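Local atomic coordinates of glycosyl hydrolases family 31 family protein (Aspergillus niger, PDB entry 6DRU), a protein that liberates alpha-xylose from the non-reducing terminal glucose of xyloglucan oligosaccharides, as an alpha-xylosidase of glycoside hydrolase family 31. Residues A[248-253]-A[551-556]; A[255-260]-A[557-562]; A[466-471]-A[482-487]. All blocks are in the same frame, centred on the assembly; numbering follows the deposited sequence.

Contact 1. Residues A[248-253]-A[551-556]; sequences FSLGYI and LPFMRT
Ile253 and Thr556 share the straighter of two backbone hydrogen bonds, Thr556 N giving to Ile253 O at 3.1 Å. The second, from Ile253 N to Met554 O, is more bent, with 140° at the hydrogen. Ile253 thus straddles Arg555, the parallel pattern, here short and weakly bonded, by which strands 252-254 and 554-555, first and last in the barrel, meet. Where the two segments diverge, a water donates to Ser249 O and Gly251 O and accepts from Met554 N.

Among the nonpolar contacts, Met554 runs out extended, CG anti to its backbone N (chi1 -172°), and brings SD to the edge of the Tyr252 ring, 5.5 Å from the centroid: a Met-aromatic contact. On the other face, Ile253 CG2 lies 3.8 Å from Arg555 CG, the branched side chain covering the aliphatic stem of the arginine. Phe553 turns its edge to a carbonyl, CD1 being 3.3 Å from Ser249 O.

The polar ends look outside the pair: Tyr252 OH is hydrogen-bonded to Gln254, and Arg555 forms a salt bridge with Asp516. The chemistry implies a seam closed by backbone bonds and water, greasy toward helix 535-548, while Arg555 carries a paired charge toward the xylose site.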
loop_
_atom_site.group_PDB
_atom_site.type_symbol
_atom_site.label_atom_id
_atom_site.label_comp_id
_atom_site.label_asym_id
_atom_site.label_seq_id
_atom_site.Cartn_x
_atom_site.Cartn_y
_atom_site.Cartn_z
ATOM N N PHE A 248 38.769 34.753 3.780
ATOM C CA PHE A 248 38.774 34.977 2.338
ATOM C C PHE A 248 37.373 34.887 1.744
ATOM O O PHE A 248 37.079 35.565 0.754
ATOM C CB PHE A 248 39.711 33.983 1.649
ATOM C CG PHE A 248 39.104 32.629 1.423
ATOM C CD1 PHE A 248 39.097 31.680 2.431
ATOM C CD2 PHE A 248 38.552 32.299 0.196
ATOM C CE1 PHE A 248 38.541 30.431 2.221
ATOM C CE2 PHE A 248 37.996 31.055 -0.016
ATOM C CZ PHE A 248 37.989 30.119 0.997
ATOM N N SER A 249 36.495 34.075 2.338
ATOM C CA SER A 249 35.147 33.903 1.808
ATOM C C SER A 249 34.291 35.158 1.933
ATOM O O SER A 249 33.227 35.223 1.309
ATOM C CB SER A 249 34.455 32.734 2.511
ATOM O OG SER A 249 34.328 32.977 3.901
ATOM N N LEU A 250 34.720 36.148 2.713
ATOM C CA LEU A 250 33.950 37.374 2.883
ATOM C C LEU A 250 34.205 38.396 1.783
ATOM O O LEU A 250 33.629 39.490 1.830
ATOM C CB LEU A 250 34.257 37.996 4.247
ATOM C CG LEU A 250 34.009 37.103 5.464
ATOM C CD1 LEU A 250 34.439 37.807 6.742
ATOM C CD2 LEU A 250 32.544 36.700 5.533
ATOM N N GLY A 251 35.033 38.072 0.800
ATOM C CA GLY A 251 35.381 38.988 -0.267
ATOM C C GLY A 251 34.479 38.867 -1.473
ATOM O O GLY A 251 33.288 38.557 -1.365
ATOM N N TYR A 252 35.059 39.117 -2.644
ATOM C CA TYR A 252 34.330 39.066 -3.904
ATOM C C TYR A 252 34.489 37.691 -4.539
ATOM O O TYR A 252 35.612 37.220 -4.742
ATOM C CB TYR A 252 34.832 40.155 -4.850
ATOM C CG TYR A 252 34.203 40.128 -6.223
ATOM C CD1 TYR A 252 32.893 40.548 -6.419
ATOM C CD2 TYR A 252 34.927 39.699 -7.328
ATOM C CE1 TYR A 252 32.318 40.529 -7.676
ATOM C CE2 TYR A 252 34.362 39.678 -8.588
ATOM C CZ TYR A 252 33.059 40.093 -8.758
ATOM O OH TYR A 252 32.496 40.071 -10.014
ATOM N N ILE A 253 33.365 37.055 -4.851
ATOM C CA ILE A 253 33.342 35.703 -5.395
ATOM C C ILE A 253 32.922 35.791 -6.856
ATOM O O ILE A 253 31.779 36.150 -7.167
ATOM C CB ILE A 253 32.408 34.785 -4.597
ATOM C CG1 ILE A 253 32.912 34.644 -3.159
ATOM C CG2 ILE A 253 32.299 33.423 -5.263
ATOM C CD1 ILE A 253 31.872 34.129 -2.195
ATOM N N LEU A 551 25.070 41.469 1.655
ATOM C CA LEU A 551 24.551 40.131 1.889
ATOM C C LEU A 551 25.620 39.320 2.599
ATOM O O LEU A 551 26.800 39.687 2.579
ATOM C CB LEU A 551 24.157 39.441 0.575
ATOM C CG LEU A 551 22.855 39.899 -0.075
ATOM C CD1 LEU A 551 22.649 39.197 -1.404
ATOM C CD2 LEU A 551 21.686 39.637 0.860
ATOM N N PRO A 552 25.237 38.226 3.268
ATOM C CA PRO A 552 26.240 37.430 3.995
ATOM C C PRO A 552 27.420 37.009 3.140
ATOM O O PRO A 552 28.547 36.941 3.645
ATOM C CB PRO A 552 25.429 36.224 4.483
ATOM C CG PRO A 552 24.056 36.771 4.665
ATOM C CD PRO A 552 23.866 37.750 3.535
ATOM N N PHE A 553 27.200 36.740 1.856
ATOM C CA PHE A 553 28.280 36.440 0.927
ATOM C C PHE A 553 28.004 37.144 -0.391
ATOM O O PHE A 553 26.893 37.061 -0.921
ATOM C CB PHE A 553 28.432 34.929 0.708
ATOM C CG PHE A 553 28.928 34.191 1.920
ATOM C CD1 PHE A 553 30.287 34.061 2.159
ATOM C CD2 PHE A 553 28.037 33.632 2.822
ATOM C CE1 PHE A 553 30.750 33.388 3.277
ATOM C CE2 PHE A 553 28.493 32.958 3.939
ATOM C CZ PHE A 553 29.850 32.835 4.167
ATOM N N MET A 554 29.011 37.840 -0.909
ATOM C CA MET A 554 28.899 38.563 -2.169
ATOM C C MET A 554 29.439 37.675 -3.284
ATOM O O MET A 554 30.647 37.425 -3.358
ATOM C CB MET A 554 29.655 39.888 -2.105
ATOM C CG MET A 554 29.432 40.785 -3.309
ATOM S SD MET A 554 30.630 42.125 -3.410
ATOM C CE MET A 554 30.065 42.967 -4.886
ATOM N N ARG A 555 28.546 37.196 -4.147
ATOM C CA ARG A 555 28.926 36.304 -5.235
ATOM C C ARG A 555 28.083 36.615 -6.461
ATOM O O ARG A 555 26.864 36.781 -6.357
ATOM C CB ARG A 555 28.761 34.832 -4.836
ATOM C CG ARG A 555 28.625 33.878 -6.016
ATOM C CD ARG A 555 28.534 32.428 -5.559
ATOM N NE ARG A 555 27.951 31.561 -6.583
ATOM C CZ ARG A 555 26.644 31.372 -6.737
ATOM N NH1 ARG A 555 25.794 31.990 -5.930
ATOM N NH2 ARG A 555 26.186 30.570 -7.690
ATOM N N THR A 556 28.739 36.695 -7.614
ATOM C CA THR A 556 28.071 36.867 -8.894
ATOM C C THR A 556 28.120 35.559 -9.671
ATOM O O THR A 556 29.103 34.815 -9.594
ATOM C CB THR A 556 28.711 37.999 -9.705
ATOM O OG1 THR A 556 28.030 38.137 -10.959
ATOM C CG2 THR A 556 30.194 37.726 -9.951
HETATM O O HOH W 1 31.609 37.294 0.291
#

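Contact 2. Residues A[255-260]-A[557-562]; sequences SKLRYE and HGSRTC. With XYS (alpha-D-xylopyranose), chain N; BMA (beta-D-mannopyranose), chain D; BGC (beta-D-glucopyranose), chain F; BGC (beta-D-glucopyranose), chain B.
His557 turns the edge of its ring to the backbone of Ser255 and Lys256 and holds the bound xylose by the far end of that ring. Its CG is anti to the backbone N (chi1 177°), which carries the imidazole across to residues 255-257, with CE1 3.4 Å from Lys256 C and ND1 3.0 Å from Ser255 OG. At the opposite end, NE2 donates a hydrogen bond to O4 of the xylose at 3.1 Å and forms another with the sugar's O3 at 3.0 Å, in which either could be the donor. A two-nitrogen ring suits this place, one end packed on protein while the other reads two neighbouring hydroxyls. Trp393 meets the imidazole edge-to-face.

Leu257 points its side chain at the second loop and at the sugars. CD1 does the touching, 3.3 Å from xylose O4 and 4.1 Å from Ser559 CB, so a nonpolar branch fills the angle between xylose, glucose and serine. Its backbone is tied down as well, Leu257 N giving a hydrogen bond to Gly558 O at 3.1 Å. Gly558 adopts angles (phi 161°, psi 170°) natural to a residue without CB, since a side chain there would press on the preceding carbonyl. Next along, Ser559 OG hydrogen-bonds O2 of a bound glucose at 3.1 Å.

Ser255 completes the group, its short side chain directed toward His557 and its carbonyl O hydrogen-bonded to Asn572. The arrangement is that of a TIM-barrel glycosidase pocket, in which loops from the C-terminal ends of adjoining strands, here 252-254 and 554-555, line the substrate site.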
loop_
_atom_site.group_PDB
_atom_site.type_symbol
_atom_site.label_atom_id
_atom_site.label_comp_id
_atom_site.label_asym_id
_atom_site.label_seq_id
_atom_site.Cartn_x
_atom_site.Cartn_y
_atom_site.Cartn_z
ATOM N N SER A 255 32.063 34.089 -10.439
ATOM C CA SER A 255 31.546 32.838 -10.973
ATOM C C SER A 255 30.664 33.141 -12.172
ATOM O O SER A 255 30.200 34.271 -12.354
ATOM C CB SER A 255 30.759 32.056 -9.916
ATOM O OG SER A 255 30.184 30.886 -10.473
ATOM N N LYS A 256 30.445 32.115 -12.988
ATOM C CA LYS A 256 29.522 32.187 -14.114
ATOM C C LYS A 256 29.332 30.779 -14.658
ATOM O O LYS A 256 29.986 29.829 -14.224
ATOM C CB LYS A 256 30.023 33.124 -15.216
ATOM C CG LYS A 256 31.118 32.533 -16.086
ATOM C CD LYS A 256 31.266 33.319 -17.376
ATOM C CE LYS A 256 32.123 32.575 -18.384
ATOM N NZ LYS A 256 32.078 33.219 -19.725
ATOM N N LEU A 257 28.429 30.661 -15.623
ATOM C CA LEU A 257 28.217 29.421 -16.361
ATOM C C LEU A 257 28.682 29.670 -17.794
ATOM O O LEU A 257 27.954 30.270 -18.590
ATOM C CB LEU A 257 26.751 28.990 -16.303
ATOM C CG LEU A 257 26.339 27.569 -16.717
ATOM C CD1 LEU A 257 24.872 27.342 -16.398
ATOM C CD2 LEU A 257 26.591 27.265 -18.188
ATOM N N ARG A 258 29.891 29.218 -18.129
ATOM C CA ARG A 258 30.827 28.571 -17.209
ATOM C C ARG A 258 32.243 28.748 -17.745
ATOM O O ARG A 258 32.433 28.955 -18.944
ATOM C CB ARG A 258 30.508 27.078 -17.048
ATOM C CG ARG A 258 30.561 26.274 -18.338
ATOM C CD ARG A 258 30.091 24.846 -18.107
ATOM N NE ARG A 258 30.160 24.034 -19.318
ATOM C CZ ARG A 258 31.205 23.284 -19.656
ATOM N NH1 ARG A 258 32.277 23.241 -18.873
ATOM N NH2 ARG A 258 31.183 22.575 -20.777
ATOM N N TYR A 259 33.241 28.670 -16.868
ATOM C CA TYR A 259 34.629 28.667 -17.312
ATOM C C TYR A 259 34.992 27.252 -17.746
ATOM O O TYR A 259 34.984 26.322 -16.932
ATOM C CB TYR A 259 35.551 29.179 -16.208
ATOM C CG TYR A 259 35.162 30.562 -15.731
ATOM C CD1 TYR A 259 35.256 31.657 -16.578
ATOM C CD2 TYR A 259 34.689 30.769 -14.442
ATOM C CE1 TYR A 259 34.892 32.921 -16.155
ATOM C CE2 TYR A 259 34.324 32.030 -14.010
ATOM C CZ TYR A 259 34.425 33.101 -14.871
ATOM O OH TYR A 259 34.065 34.358 -14.442
ATOM N N GLU A 260 35.316 27.096 -19.029
ATOM C CA GLU A 260 35.232 25.799 -19.687
ATOM C C GLU A 260 36.539 25.013 -19.680
ATOM O O GLU A 260 36.500 23.779 -19.598
ATOM C CB GLU A 260 34.743 25.996 -21.126
ATOM C CG GLU A 260 34.260 24.736 -21.812
ATOM C CD GLU A 260 35.307 24.145 -22.725
ATOM O OE1 GLU A 260 36.452 24.642 -22.708
ATOM O OE2 GLU A 260 34.987 23.186 -23.459
ATOM N N HIS A 557 27.052 35.284 -10.413
ATOM C CA HIS A 557 26.914 34.044 -11.162
ATOM C C HIS A 557 25.689 34.169 -12.056
ATOM O O HIS A 557 24.775 34.948 -11.772
ATOM C CB HIS A 557 26.777 32.833 -10.228
ATOM C CG HIS A 557 26.566 31.536 -10.944
ATOM N ND1 HIS A 557 27.502 30.996 -11.799
ATOM C CD2 HIS A 557 25.523 30.673 -10.936
ATOM C CE1 HIS A 557 27.046 29.856 -12.286
ATOM N NE2 HIS A 557 25.846 29.637 -11.778
ATOM N N GLY A 558 25.689 33.408 -13.139
ATOM C CA GLY A 558 24.544 33.380 -14.026
ATOM C C GLY A 558 24.913 32.833 -15.383
ATOM O O GLY A 558 26.084 32.637 -15.711
ATOM N N SER A 559 23.875 32.580 -16.176
ATOM C CA SER A 559 24.010 32.124 -17.557
ATOM C C SER A 559 23.550 33.280 -18.442
ATOM O O SER A 559 22.361 33.425 -18.732
ATOM C CB SER A 559 23.201 30.853 -17.805
ATOM O OG SER A 559 23.440 30.338 -19.104
ATOM N N ARG A 560 24.501 34.103 -18.864
ATOM C CA ARG A 560 24.202 35.324 -19.595
ATOM C C ARG A 560 24.078 35.056 -21.091
ATOM O O ARG A 560 24.564 34.050 -21.614
ATOM C CB ARG A 560 25.288 36.374 -19.351
ATOM C CG ARG A 560 25.589 36.640 -17.885
ATOM C CD ARG A 560 24.487 37.450 -17.226
ATOM N NE ARG A 560 24.784 37.719 -15.824
ATOM C CZ ARG A 560 24.173 37.125 -14.804
ATOM N NH1 ARG A 560 23.213 36.238 -15.031
ATOM N NH2 ARG A 560 24.511 37.431 -13.559
ATOM N N THR A 561 23.415 35.979 -21.776
ATOM C CA THR A 561 23.429 36.062 -23.227
ATOM C C THR A 561 24.083 37.378 -23.631
ATOM O O THR A 561 24.274 38.278 -22.810
ATOM C CB THR A 561 22.012 35.935 -23.810
ATOM O OG1 THR A 561 22.060 36.094 -25.233
ATOM C CG2 THR A 561 21.077 36.965 -23.209
ATOM N N CYS A 562 24.451 37.488 -24.905
ATOM C CA CYS A 562 25.238 38.631 -25.347
ATOM C C CYS A 562 25.194 38.723 -26.866
ATOM O O CYS A 562 24.784 37.788 -27.557
ATOM C CB CYS A 562 26.685 38.532 -24.845
ATOM S SG CYS A 562 27.604 37.060 -25.385
HETATM C C1 XYS N . 22.292 24.452 -11.713
HETATM C C2 XYS N . 22.777 25.490 -10.726
HETATM C C3 XYS N . 23.528 26.568 -11.475
HETATM C C4 XYS N . 24.612 25.938 -12.322
HETATM C C5 XYS N . 24.010 24.842 -13.175
HETATM O O1 XYS N . 21.453 25.067 -12.663
HETATM O O2 XYS N . 21.678 26.051 -10.050
HETATM O O3 XYS N . 24.108 27.466 -10.558
HETATM O O4 XYS N . 25.183 26.919 -13.155
HETATM O O5 XYS N . 23.401 23.869 -12.355
HETATM C C1 BMA D . 34.728 21.018 -26.626
HETATM C C2 BMA D . 35.170 22.480 -26.723
HETATM C C3 BMA D . 35.976 22.667 -28.011
HETATM C C4 BMA D . 37.109 21.637 -28.128
HETATM C C5 BMA D . 36.548 20.220 -27.943
HETATM C C6 BMA D . 37.626 19.150 -27.939
HETATM O O2 BMA D . 36.036 22.760 -25.639
HETATM O O3 BMA D . 36.497 23.986 -28.126
HETATM O O4 BMA D . 37.718 21.736 -29.406
HETATM O O5 BMA D . 35.848 20.162 -26.690
HETATM O O6 BMA D . 38.784 19.678 -27.306
HETATM C C2 BGC F . 20.775 27.506 -18.538
HETATM C C3 BGC F . 20.309 26.171 -18.071
HETATM C C4 BGC F . 18.773 26.134 -18.019
HETATM C C5 BGC F . 18.205 26.596 -19.328
HETATM C C6 BGC F . 16.685 26.633 -19.237
HETATM C C1 BGC F . 20.095 27.814 -19.847
HETATM O O2 BGC F . 22.208 27.493 -18.723
HETATM O O3 BGC F . 20.823 25.924 -16.811
HETATM O O4 BGC F . 18.333 24.818 -17.777
HETATM O O5 BGC F . 18.684 27.892 -19.625
HETATM O O6 BGC F . 16.148 26.932 -20.505
HETATM C C2 BGC B . 18.567 30.631 -23.224
HETATM C C3 BGC B . 18.776 30.143 -21.833
HETATM C C4 BGC B . 20.118 29.398 -21.731
HETATM C C5 BGC B . 21.218 30.257 -22.289
HETATM C C6 BGC B . 22.537 29.498 -22.215
HETATM C C1 BGC B . 19.772 31.430 -23.659
HETATM O O1 BGC B . 19.569 31.910 -24.947
HETATM O O2 BGC B . 17.384 31.459 -23.269
HETATM O O3 BGC B . 17.741 29.290 -21.494
HETATM O O4 BGC B . 20.403 29.096 -20.383
HETATM O O5 BGC B . 20.933 30.592 -23.635
HETATM O O6 BGC B . 22.855 28.971 -23.484
#

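Contact 3. Residues A[466-471]-A[482-487]; sequences VSLSRS and MIWSGD. With XYS (alpha-D-xylopyranose), chain N.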
loop_
_atom_site.group_PDB
_atom_site.type_symbol
_atom_site.label_atom_id
_atom_site.label_comp_id
_atom_site.label_asym_id
_atom_site.label_seq_id
_atom_site.Cartn_x
_atom_site.Cartn_y
_atom_site.Cartn_z
ATOM N N VAL A 466 34.966 26.426 2.595
ATOM C CA VAL A 466 33.510 26.442 2.590
ATOM C C VAL A 466 32.997 25.553 1.466
ATOM O O VAL A 466 33.741 25.124 0.585
ATOM C CB VAL A 466 32.935 27.866 2.439
ATOM C CG1 VAL A 466 33.520 28.796 3.481
ATOM C CG2 VAL A 466 33.201 28.391 1.038
ATOM N N SER A 467 31.695 25.279 1.518
ATOM C CA SER A 467 30.986 24.597 0.450
ATOM C C SER A 467 29.762 25.418 0.072
ATOM O O SER A 467 29.192 26.129 0.904
ATOM C CB SER A 467 30.564 23.177 0.852
ATOM O OG SER A 467 29.502 23.203 1.788
ATOM N N LEU A 468 29.370 25.326 -1.194
ATOM C CA LEU A 468 28.227 26.062 -1.722
ATOM C C LEU A 468 27.123 25.058 -2.027
ATOM O O LEU A 468 27.252 24.244 -2.947
ATOM C CB LEU A 468 28.620 26.859 -2.965
ATOM C CG LEU A 468 27.544 27.695 -3.660
ATOM C CD1 LEU A 468 26.943 28.717 -2.710
ATOM C CD2 LEU A 468 28.128 28.385 -4.879
ATOM N N SER A 469 26.043 25.114 -1.251
ATOM C CA SER A 469 24.937 24.175 -1.365
ATOM C C SER A 469 23.659 24.908 -1.747
ATOM O O SER A 469 23.466 26.078 -1.402
ATOM C CB SER A 469 24.729 23.412 -0.049
ATOM O OG SER A 469 23.489 22.727 -0.043
ATOM N N ARG A 470 22.781 24.203 -2.458
ATOM C CA ARG A 470 21.496 24.743 -2.884
ATOM C C ARG A 470 20.334 24.236 -2.043
ATOM O O ARG A 470 19.186 24.604 -2.307
ATOM C CB ARG A 470 21.245 24.408 -4.356
ATOM C CG ARG A 470 20.418 25.439 -5.104
ATOM C CD ARG A 470 20.244 25.037 -6.557
ATOM N NE ARG A 470 19.490 23.797 -6.695
ATOM C CZ ARG A 470 19.374 23.119 -7.832
ATOM N NH1 ARG A 470 19.972 23.562 -8.931
ATOM N NH2 ARG A 470 18.667 21.999 -7.868
ATOM N N SER A 471 20.601 23.398 -1.044
ATOM C CA SER A 471 19.545 22.829 -0.222
ATOM C C SER A 471 20.116 22.489 1.149
ATOM O O SER A 471 21.320 22.607 1.392
ATOM C CB SER A 471 18.928 21.596 -0.889
ATOM O OG SER A 471 17.736 21.197 -0.236
ATOM N N MET A 482 27.337 27.416 2.783
ATOM C CA MET A 482 26.456 28.544 2.516
ATOM C C MET A 482 25.376 28.133 1.523
ATOM O O MET A 482 25.633 27.365 0.591
ATOM C CB MET A 482 27.242 29.746 1.980
ATOM C CG MET A 482 27.922 29.509 0.643
ATOM S SD MET A 482 28.822 30.950 0.042
ATOM C CE MET A 482 30.386 30.751 0.892
ATOM N N ILE A 483 24.167 28.641 1.735
ATOM C CA ILE A 483 23.017 28.329 0.896
ATOM C C ILE A 483 22.807 29.481 -0.076
ATOM O O ILE A 483 22.973 30.651 0.290
ATOM C CB ILE A 483 21.758 28.103 1.758
ATOM C CG1 ILE A 483 22.003 27.017 2.808
ATOM C CG2 ILE A 483 20.569 27.724 0.890
ATOM C CD1 ILE A 483 22.263 25.653 2.234
ATOM N N TRP A 484 22.443 29.160 -1.317
ATOM C CA TRP A 484 22.090 30.180 -2.291
ATOM C C TRP A 484 20.733 29.844 -2.893
ATOM O O TRP A 484 20.320 28.682 -2.927
ATOM C CB TRP A 484 23.177 30.345 -3.376
ATOM C CG TRP A 484 22.953 29.624 -4.672
ATOM C CD1 TRP A 484 22.389 30.139 -5.803
ATOM C CD2 TRP A 484 23.336 28.282 -4.993
ATOM N NE1 TRP A 484 22.375 29.195 -6.800
ATOM C CE2 TRP A 484 22.950 28.045 -6.328
ATOM C CE3 TRP A 484 23.955 27.252 -4.278
ATOM C CZ2 TRP A 484 23.164 26.824 -6.963
ATOM C CZ3 TRP A 484 24.167 26.040 -4.911
ATOM C CH2 TRP A 484 23.768 25.835 -6.238
ATOM N N SER A 485 20.037 30.881 -3.360
ATOM C CA SER A 485 18.614 30.792 -3.665
ATOM C C SER A 485 18.295 30.009 -4.933
ATOM O O SER A 485 17.116 29.930 -5.295
ATOM C CB SER A 485 18.026 32.199 -3.770
ATOM O OG SER A 485 18.682 32.951 -4.775
ATOM N N GLY A 486 19.281 29.440 -5.617
ATOM C CA GLY A 486 18.990 28.588 -6.755
ATOM C C GLY A 486 18.766 29.353 -8.050
ATOM O O GLY A 486 19.134 30.524 -8.200
ATOM N N ASP A 487 18.137 28.664 -9.000
ATOM C CA ASP A 487 17.965 29.182 -10.353
ATOM C C ASP A 487 16.841 30.210 -10.391
ATOM O O ASP A 487 15.674 29.878 -10.152
ATOM C CB ASP A 487 17.679 28.040 -11.322
ATOM C CG ASP A 487 18.866 27.120 -11.501
ATOM O OD1 ASP A 487 19.946 27.437 -10.958
ATOM O OD2 ASP A 487 18.720 26.083 -12.181
HETATM C C1 XYS N . 22.292 24.452 -11.713
HETATM C C2 XYS N . 22.777 25.490 -10.726
HETATM C C3 XYS N . 23.528 26.568 -11.475
HETATM C C4 XYS N . 24.612 25.938 -12.322
HETATM C C5 XYS N . 24.010 24.842 -13.175
HETATM O O1 XYS N . 21.453 25.067 -12.663
HETATM O O2 XYS N . 21.678 26.051 -10.050
HETATM O O3 XYS N . 24.108 27.466 -10.558
HETATM O O4 XYS N . 25.183 26.919 -13.155
HETATM O O5 XYS N . 23.401 23.869 -12.355
HETATM O O HOH W 2 18.004 27.234 -3.161
#
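Arg470, extended at chi2 but bent at chi3 (64°), passes its methylenes across Trp484 before turning its guanidinium to the xylose, while Asp487, with CG anti to the carbonyl carbon (chi1 -68°), reaches the same sugar from 482-487. Arg470 CG stands 3.6 Å from the centroid of the indole six-membered ring, almost directly above it: a CH-pi contact. Leu468 CD2 lies over the rim of the opposite face, so the broad, flat tryptophan is sandwiched between two aliphatic groups. The arginine suits its post by combining a greasy stem with a charged tip.

Arg470 NH1 donates to xylose O2 at 3.2 Å, with the oxygen in the guanidinium plane, and NH2 is held by a salt bridge to Asp398. Asp487 OD2 accepts a hydrogen bond from xylose O1 at 3.0 Å; OD1 lies close to O2, at a modelled length that is too short and therefore doubtful. The position of Asp487 beside the anomeric hydroxyl is consistent with its proton-donor role.

Behind the pocket the strands pair in parallel. Met482 N gives to Ser467 O, Ser469 N to Met482 O, and Trp484 N to Ser469 O, the last the longest at 3.2 Å. Leu468 CD1 packs 3.6 Å from Met482 CG beside Trp484, whereas Ser469 and Ile483 occupy the other face. Within the barrel, strand 391-394 adjoins 467-469 and strand 513-514 adjoins 481-484, with Gln444 of helix 439-455 touching both Ser469 and Ile483.

How the contacts relate
All three contacts are buried and belong to one TIM barrel. Contact 3 lies deepest, about 8 Å from the centre of the chain, contact 1 about 16 Å and contact 2 about 24 Å, measured between centres. Contacts 1 and 3 are parallel strand pairs of the same sheet; they meet where Phe553 packs on Met482 and Arg555 approaches Leu468 and makes a cation-pi contact with Trp484. Contact 2 continues both segments of contact 1 into loops, exchanging short backbone pairing for sugar-binding side chains. It does not touch contact 3, yet both reach the xylose, each through different residues of the pocket.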